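Side-chain contacts in paenibacillus xanthan lyase (Paenibacillus, PDB 6F2P), which catalyses the removal of the terminal mannose from xanthan side chains by beta-elimination at its bond to glucuronate, as a family 8 polysaccharide lyase: residues A[364-367]-A[372-375]; A[461-466]-A[688-693]. All coordinates share one frame; numbering follows the deposited sequence.

Interaction 1 and interaction 2 sit side by side, their centres about 14 Å apart, and the turn at 463-465 joins them. G464 O probably accepts a hydrogen bond from Y364 N (3.0 Å), and Q465 O probably accepts one from Q375 NE2, also at 3.0 Å. Interaction 1 meets F270 and M279 of the helical domain; interaction 2 meets the C-terminal beta-sandwich. A bound calcium ion lies about 10 Å from the Q375 side chain, and an MPD molecule, probably from the crystallisation liquor, about 3 Å from that of E690. In family 8 lyases the substrate cleft runs between the helical and super-sandwich domains, probably here too.

Interaction 1 (A[364-367]-A[372-375]); sequences YKQF and RAVQ
F367 and R372 pair through both backbone bonds: F367 N reaches R372 O at 2.8 Å, and R372 N returns to F367 O at 3.1 Å. Two residues along, K365 N donates a hydrogen bond to V374 O at 3.0 Å, while V374 N binds K365 O at 3.1 Å. Between these hydrogen-bonded pairs lies the non-hydrogen-bonded pair Q366-A373, and Y364-Q375 is another. A water accepts from Q366 NE2 and can donate to R372 O, tying the Q366 carboxamide to the facing strand; NE2 also binds S469 OG. That carboxamide is gripped at its other end by Y364, whose OH donates to Q366 OE1 at 2.6 Å from above the carbonyl plane. This is an antiparallel beta hairpin, strands 363-367 and 372-377, in the super-sandwich domain of the family 8 lyases. Its F367 and V374 face meets F270 and M279, in the range of the helical domain; R372 NE binds M279 O there. The Y364 and A373 face rests on S469 of strand 466-474.

A chi1 of 178° swings the Y364 ring away from its own backbone N, and it slants across the facing strand toward A373, its CD1 near V374 O and its OH 3.7 Å from A373 CB. Q375 runs across Y364 at about a right angle, ring and amide planes 73° apart, its OE1 at the ring edge and 3.6 Å from Y364 CB; its NE2 is taken by Q465 O. A valine at Y364 would remove ring and hydroxyl together, and is likely to open a gap beside A373 and cost Q366 OE1 its tyrosine partner, while NE2 keeps S469. On the other face, F367 CE2 touches V374 CG2 at 3.7 Å, and R372 O sits at the edge of the F367 ring.

Interaction 2 (A[461-466]-A[688-693]); sequences DILGQY and DFEISV
D461 and I462, the last residues of strand 457-462, face S692 and E690 across a gap too wide for main-chain pairing: I462 CA and S692 CA are 6.4 Å apart. The strands are joined instead by side chains of 688-693 reaching main-chain and side-chain atoms of 461-463. Beyond I462 the chain folds back through L463 and G464, both with positive phi. I462 O accepts from Q465 N and Y466 N, and both residues face I462 as a classic beta bulge; I462 N binds Y466 O in turn. Strand 688-694, by contrast, runs extended between strands 678-684 and 744-750.

S692 OG makes the direct polar link, donating to D461 O at 2.9 Å, in the carbonyl plane. T460 OG1 and K746 NZ also hydrogen-bond to this hydroxyl, and K746 forms a salt bridge with D461 OD1. The contact thus joins the edge strand of the large super-sandwich sheet to an interior strand of the C-terminal beta-sandwich.

I462 and E690 come at each other from opposite directions. The E690 chain is extended, bringing its CD to 3.8 Å from I462 CG1, while I462 CD1 reaches E690 O at the same 3.8 Å. Beside them, L463 CD2 approaches E690 OE1 at 4.0 Å. A water donates to E690 OE2 (2.8 Å) and accepts from L463 N (3.1 Å), bridging carboxylate and turn.

Interaction 1 (A[364-367]-A[372-375])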
ATOM      1  N   TYR A 364       1.380  -4.491  14.211  1.00 18.75           N
ATOM      2  CA  TYR A 364       1.049  -3.462  13.234  1.00 19.24           C
ATOM      3  C   TYR A 364       1.051  -4.103  11.854  1.00 19.37           C
ATOM      4  O   TYR A 364       1.833  -5.028  11.602  1.00 24.41           O
ATOM      5  CB  TYR A 364       2.060  -2.314  13.277  1.00 16.65           C
ATOM      6  CG  TYR A 364       1.772  -1.238  12.250  1.00 17.85           C
ATOM      7  CD1 TYR A 364       0.851  -0.230  12.515  1.00 20.05           C
ATOM      8  CD2 TYR A 364       2.405  -1.240  11.011  1.00 11.99           C
ATOM      9  CE1 TYR A 364       0.569   0.747  11.580  1.00 15.33           C
ATOM     10  CE2 TYR A 364       2.128  -0.273  10.069  1.00 12.55           C
ATOM     11  CZ  TYR A 364       1.206   0.720  10.361  1.00 16.22           C
ATOM     12  OH  TYR A 364       0.926   1.702   9.441  1.00 16.32           O
ATOM     13  N   LYS A 365       0.181  -3.631  10.961  1.00 13.82           N
ATOM     14  CA  LYS A 365       0.120  -4.203   9.620  1.00 12.03           C
ATOM     15  C   LYS A 365      -0.333  -3.197   8.571  1.00 11.55           C
ATOM     16  O   LYS A 365      -1.420  -2.627   8.678  1.00 15.47           O
ATOM     17  CB  LYS A 365      -0.774  -5.449   9.606  1.00 15.36           C
ATOM     18  CG  LYS A 365      -0.651  -6.301   8.342  1.00 16.66           C
ATOM     19  CD  LYS A 365      -1.285  -7.673   8.525  1.00 20.83           C
ATOM     20  CE  LYS A 365      -1.200  -8.512   7.256  1.00 18.53           C
ATOM     21  NZ  LYS A 365       0.217  -8.746   6.841  1.00 24.13           N
ATOM     22  N   GLN A 366       0.508  -2.977   7.560  1.00  9.55           N
ATOM     23  CA  GLN A 366       0.174  -2.062   6.469  1.00 11.47           C
ATOM     24  C   GLN A 366      -0.452  -2.801   5.293  1.00 19.31           C
ATOM     25  O   GLN A 366       0.173  -3.694   4.714  1.00 21.13           O
ATOM     26  CB  GLN A 366       1.410  -1.315   5.976  1.00 10.92           C
ATOM     27  CG  GLN A 366       1.115  -0.082   5.135  1.00 10.36           C
ATOM     28  CD  GLN A 366       1.015   1.183   5.981  1.00 14.26           C
ATOM     29  OE1 GLN A 366       1.709   1.316   6.988  1.00 14.16           O
ATOM     30  NE2 GLN A 366       0.141   2.109   5.586  1.00 11.67           N
ATOM     31  N   PHE A 367      -1.673  -2.411   4.933  1.00 13.95           N
ATOM     32  CA  PHE A 367      -2.371  -3.013   3.807  1.00 13.56           C
ATOM     33  C   PHE A 367      -2.268  -2.111   2.587  1.00 18.17           C
ATOM     34  O   PHE A 367      -3.218  -1.414   2.214  1.00 22.06           O
ATOM     35  CB  PHE A 367      -3.826  -3.294   4.184  1.00 14.24           C
ATOM     36  CG  PHE A 367      -3.966  -4.194   5.375  1.00 13.58           C
ATOM     37  CD1 PHE A 367      -3.984  -5.567   5.222  1.00 13.80           C
ATOM     38  CD2 PHE A 367      -4.039  -3.671   6.650  1.00 13.66           C
ATOM     39  CE1 PHE A 367      -4.098  -6.401   6.317  1.00 14.20           C
ATOM     40  CE2 PHE A 367      -4.149  -4.500   7.752  1.00 15.40           C
ATOM     41  CZ  PHE A 367      -4.179  -5.868   7.585  1.00 14.59           C
ATOM     42  N   ARG A 372      -5.058   0.785   3.513  1.00 13.79           N
ATOM     43  CA  ARG A 372      -5.540   0.617   4.883  1.00 14.40           C
ATOM     44  C   ARG A 372      -4.384   0.286   5.811  1.00 13.89           C
ATOM     45  O   ARG A 372      -3.333  -0.183   5.372  1.00 15.54           O
ATOM     46  CB  ARG A 372      -6.589  -0.494   4.971  1.00 11.17           C
ATOM     47  CG  ARG A 372      -7.860  -0.223   4.192  1.00 13.03           C
ATOM     48  CD  ARG A 372      -8.679   0.883   4.840  1.00 16.70           C
ATOM     49  NE  ARG A 372     -10.039   0.957   4.300  1.00 14.58           N
ATOM     50  CZ  ARG A 372     -10.415   1.763   3.312  1.00 15.48           C
ATOM     51  NH1 ARG A 372      -9.533   2.583   2.740  1.00 14.64           N
ATOM     52  NH2 ARG A 372     -11.675   1.753   2.895  1.00 12.99           N
ATOM     53  N   ALA A 373      -4.584   0.523   7.101  1.00 11.63           N
ATOM     54  CA  ALA A 373      -3.570   0.199   8.098  1.00 13.83           C
ATOM     55  C   ALA A 373      -4.247  -0.174   9.414  1.00 18.95           C
ATOM     56  O   ALA A 373      -5.329   0.336   9.741  1.00 15.99           O
ATOM     57  CB  ALA A 373      -2.622   1.371   8.298  1.00 10.74           C
ATOM     58  N   VAL A 374      -3.613  -1.074  10.161  1.00 18.85           N
ATOM     59  CA  VAL A 374      -4.123  -1.469  11.466  1.00 17.39           C
ATOM     60  C   VAL A 374      -3.013  -1.488  12.510  1.00 19.63           C
ATOM     61  O   VAL A 374      -1.941  -2.066  12.289  1.00 16.59           O
ATOM     62  CB  VAL A 374      -4.803  -2.852  11.425  1.00 15.44           C
ATOM     63  CG1 VAL A 374      -5.232  -3.274  12.814  1.00 15.76           C
ATOM     64  CG2 VAL A 374      -5.999  -2.820  10.506  1.00 18.21           C
ATOM     65  N   GLN A 375      -3.277  -0.833  13.637  1.00 17.01           N
ATOM     66  CA  GLN A 375      -2.387  -0.887  14.781  1.00 16.21           C
ATOM     67  C   GLN A 375      -3.090  -1.595  15.933  1.00 18.49           C
ATOM     68  O   GLN A 375      -4.130  -1.148  16.415  1.00 21.04           O
ATOM     69  CB  GLN A 375      -1.946   0.516  15.199  1.00 12.79           C
ATOM     70  CG  GLN A 375      -1.169   0.557  16.501  1.00 14.61           C
ATOM     71  CD  GLN A 375       0.182  -0.134  16.412  1.00 20.74           C
ATOM     72  OE1 GLN A 375       0.271  -1.355  16.247  1.00 17.95           O
ATOM     73  NE2 GLN A 375       1.249   0.651  16.523  1.00 25.97           N
TER
HETATM   74  O   HOH W   1      -1.668   1.452   3.396  1.00 14.09           O

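Interaction 2 (A[461-466]-A[688-693])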
ATOM      1  N   ASP A 461       6.750   0.372   8.430  1.00 14.04           N
ATOM      2  CA  ASP A 461       6.661  -0.140   9.788  1.00 12.12           C
ATOM      3  C   ASP A 461       7.977  -0.708  10.284  1.00 16.36           C
ATOM      4  O   ASP A 461       8.909  -0.924   9.511  1.00 19.56           O
ATOM      5  CB  ASP A 461       5.638  -1.255   9.834  1.00 18.89           C
ATOM      6  CG  ASP A 461       5.920  -2.331   8.809  1.00 23.32           C
ATOM      7  OD1 ASP A 461       6.891  -3.095   8.998  1.00 18.91           O
ATOM      8  OD2 ASP A 461       5.170  -2.409   7.811  1.00 32.96           O
ATOM      9  N   ILE A 462       8.033  -0.988  11.577  1.00 14.31           N
ATOM     10  CA  ILE A 462       9.230  -1.563  12.155  1.00 18.17           C
ATOM     11  C   ILE A 462       8.872  -2.506  13.308  1.00 19.23           C
ATOM     12  O   ILE A 462       7.874  -2.302  14.007  1.00 15.56           O
ATOM     13  CB  ILE A 462      10.236  -0.456  12.576  1.00 18.08           C
ATOM     14  CG1 ILE A 462      11.675  -0.933  12.367  1.00 19.60           C
ATOM     15  CG2 ILE A 462       9.994  -0.005  14.001  1.00 15.73           C
ATOM     16  CD1 ILE A 462      12.687   0.194  12.348  1.00 22.01           C
ATOM     17  N   LEU A 463       9.665  -3.568  13.457  1.00 22.47           N
ATOM     18  CA  LEU A 463       9.496  -4.547  14.532  1.00 15.02           C
ATOM     19  C   LEU A 463       8.149  -5.258  14.492  1.00 18.81           C
ATOM     20  O   LEU A 463       7.774  -5.960  15.435  1.00 20.10           O
ATOM     21  CB  LEU A 463       9.711  -3.881  15.894  1.00 19.35           C
ATOM     22  CG  LEU A 463      11.096  -3.256  16.069  1.00 20.46           C
ATOM     23  CD1 LEU A 463      11.260  -2.637  17.445  1.00 26.21           C
ATOM     24  CD2 LEU A 463      12.160  -4.303  15.825  1.00 16.19           C
ATOM     25  N   GLY A 464       7.428  -5.087  13.390  1.00 14.67           N
ATOM     26  CA  GLY A 464       6.078  -5.600  13.284  1.00 18.31           C
ATOM     27  C   GLY A 464       5.134  -5.048  14.344  1.00 17.92           C
ATOM     28  O   GLY A 464       4.096  -5.654  14.604  1.00 19.25           O
ATOM     29  N   GLN A 465       5.486  -3.903  14.936  1.00 16.53           N
ATOM     30  CA  GLN A 465       4.745  -3.336  16.068  1.00 21.04           C
ATOM     31  C   GLN A 465       4.479  -1.827  15.957  1.00 18.92           C
ATOM     32  O   GLN A 465       3.520  -1.308  16.525  1.00 18.82           O
ATOM     33  CB  GLN A 465       5.510  -3.585  17.367  1.00 22.43           C
ATOM     34  CG  GLN A 465       5.640  -5.038  17.760  1.00 21.88           C
ATOM     35  CD  GLN A 465       6.053  -5.182  19.201  1.00 28.78           C
ATOM     36  OE1 GLN A 465       5.371  -4.688  20.107  1.00 25.24           O
ATOM     37  NE2 GLN A 465       7.189  -5.841  19.428  1.00 35.51           N
ATOM     38  N   TYR A 466       5.344  -1.120  15.246  1.00 15.43           N
ATOM     39  CA  TYR A 466       5.246   0.331  15.181  1.00 16.83           C
ATOM     40  C   TYR A 466       5.155   0.736  13.720  1.00 15.05           C
ATOM     41  O   TYR A 466       5.766   0.117  12.851  1.00 14.85           O
ATOM     42  CB  TYR A 466       6.453   0.987  15.881  1.00 14.50           C
ATOM     43  CG  TYR A 466       6.745   0.364  17.228  1.00 18.56           C
ATOM     44  CD1 TYR A 466       5.742   0.232  18.181  1.00 16.82           C
ATOM     45  CD2 TYR A 466       8.015  -0.125  17.539  1.00 20.91           C
ATOM     46  CE1 TYR A 466       5.993  -0.355  19.414  1.00 18.47           C
ATOM     47  CE2 TYR A 466       8.280  -0.715  18.777  1.00 16.29           C
ATOM     48  CZ  TYR A 466       7.261  -0.824  19.708  1.00 22.53           C
ATOM     49  OH  TYR A 466       7.501  -1.412  20.930  1.00 28.23           O
ATOM     50  N   ASP A 688      22.723  -1.211  17.535  1.00 31.22           N
ATOM     51  CA  ASP A 688      22.348  -1.194  16.122  1.00 22.55           C
ATOM     52  C   ASP A 688      21.361  -0.103  15.734  1.00 28.80           C
ATOM     53  O   ASP A 688      20.757   0.563  16.581  1.00 29.13           O
ATOM     54  CB  ASP A 688      21.812  -2.559  15.685  1.00 23.36           C
ATOM     55  CG  ASP A 688      20.714  -3.083  16.600  1.00 33.71           C
ATOM     56  OD1 ASP A 688      19.729  -2.354  16.845  1.00 35.30           O
ATOM     57  OD2 ASP A 688      20.841  -4.228  17.081  1.00 33.99           O
ATOM     58  N   PHE A 689      21.198   0.060  14.431  1.00 25.79           N
ATOM     59  CA  PHE A 689      20.325   1.078  13.887  1.00 18.16           C
ATOM     60  C   PHE A 689      19.598   0.480  12.696  1.00 23.64           C
ATOM     61  O   PHE A 689      20.229   0.038  11.732  1.00 20.36           O
ATOM     62  CB  PHE A 689      21.147   2.277  13.442  1.00 17.26           C
ATOM     63  CG  PHE A 689      20.350   3.517  13.268  1.00 17.96           C
ATOM     64  CD1 PHE A 689      19.560   3.695  12.148  1.00 19.94           C
ATOM     65  CD2 PHE A 689      20.395   4.517  14.220  1.00 17.06           C
ATOM     66  CE1 PHE A 689      18.815   4.851  11.988  1.00 17.80           C
ATOM     67  CE2 PHE A 689      19.657   5.668  14.070  1.00 18.48           C
ATOM     68  CZ  PHE A 689      18.867   5.838  12.952  1.00 19.34           C
ATOM     69  N   GLU A 690      18.270   0.456  12.764  1.00 25.12           N
ATOM     70  CA  GLU A 690      17.485  -0.137  11.693  1.00 20.00           C
ATOM     71  C   GLU A 690      16.616   0.901  10.988  1.00 20.23           C
ATOM     72  O   GLU A 690      16.054   1.798  11.621  1.00 17.26           O
ATOM     73  CB  GLU A 690      16.636  -1.279  12.234  1.00 17.10           C
ATOM     74  CG  GLU A 690      15.728  -1.889  11.202  1.00 22.53           C
ATOM     75  CD  GLU A 690      14.821  -2.955  11.779  1.00 19.85           C
ATOM     76  OE1 GLU A 690      14.801  -3.127  13.016  1.00 27.70           O
ATOM     77  OE2 GLU A 690      14.131  -3.621  10.985  1.00 15.68           O
ATOM     78  N   ILE A 691      16.523   0.781   9.670  1.00 18.48           N
ATOM     79  CA  ILE A 691      15.708   1.690   8.879  1.00 19.76           C
ATOM     80  C   ILE A 691      14.722   0.941   7.982  1.00 18.61           C
ATOM     81  O   ILE A 691      15.082  -0.030   7.314  1.00 20.29           O
ATOM     82  CB  ILE A 691      16.579   2.599   8.010  1.00 17.05           C
ATOM     83  CG1 ILE A 691      17.533   3.406   8.884  1.00 17.84           C
ATOM     84  CG2 ILE A 691      15.707   3.530   7.171  1.00 20.78           C
ATOM     85  CD1 ILE A 691      18.988   3.150   8.589  1.00 21.53           C
ATOM     86  N   SER A 692      13.473   1.386   7.981  1.00 14.77           N
ATOM     87  CA  SER A 692      12.460   0.809   7.106  1.00 15.49           C
ATOM     88  C   SER A 692      12.004   1.852   6.094  1.00 16.70           C
ATOM     89  O   SER A 692      11.682   2.983   6.465  1.00 18.65           O
ATOM     90  CB  SER A 692      11.270   0.313   7.917  1.00 14.20           C
ATOM     91  OG  SER A 692      10.337  -0.369   7.095  1.00 16.45           O
ATOM     92  N   VAL A 693      11.993   1.480   4.817  1.00 16.54           N
ATOM     93  CA  VAL A 693      11.629   2.411   3.749  1.00 16.28           C
ATOM     94  C   VAL A 693      10.560   1.841   2.825  1.00 15.44           C
ATOM     95  O   VAL A 693      10.584   0.651   2.509  1.00 19.00           O
ATOM     96  CB  VAL A 693      12.849   2.752   2.881  1.00 15.98           C
ATOM     97  CG1 VAL A 693      12.525   3.898   1.922  1.00 11.07           C
ATOM     98  CG2 VAL A 693      14.021   3.105   3.756  1.00 18.53           C
TER
HETATM   99  O   HOH W   2      11.852  -5.008  11.780  1.00  4.46           O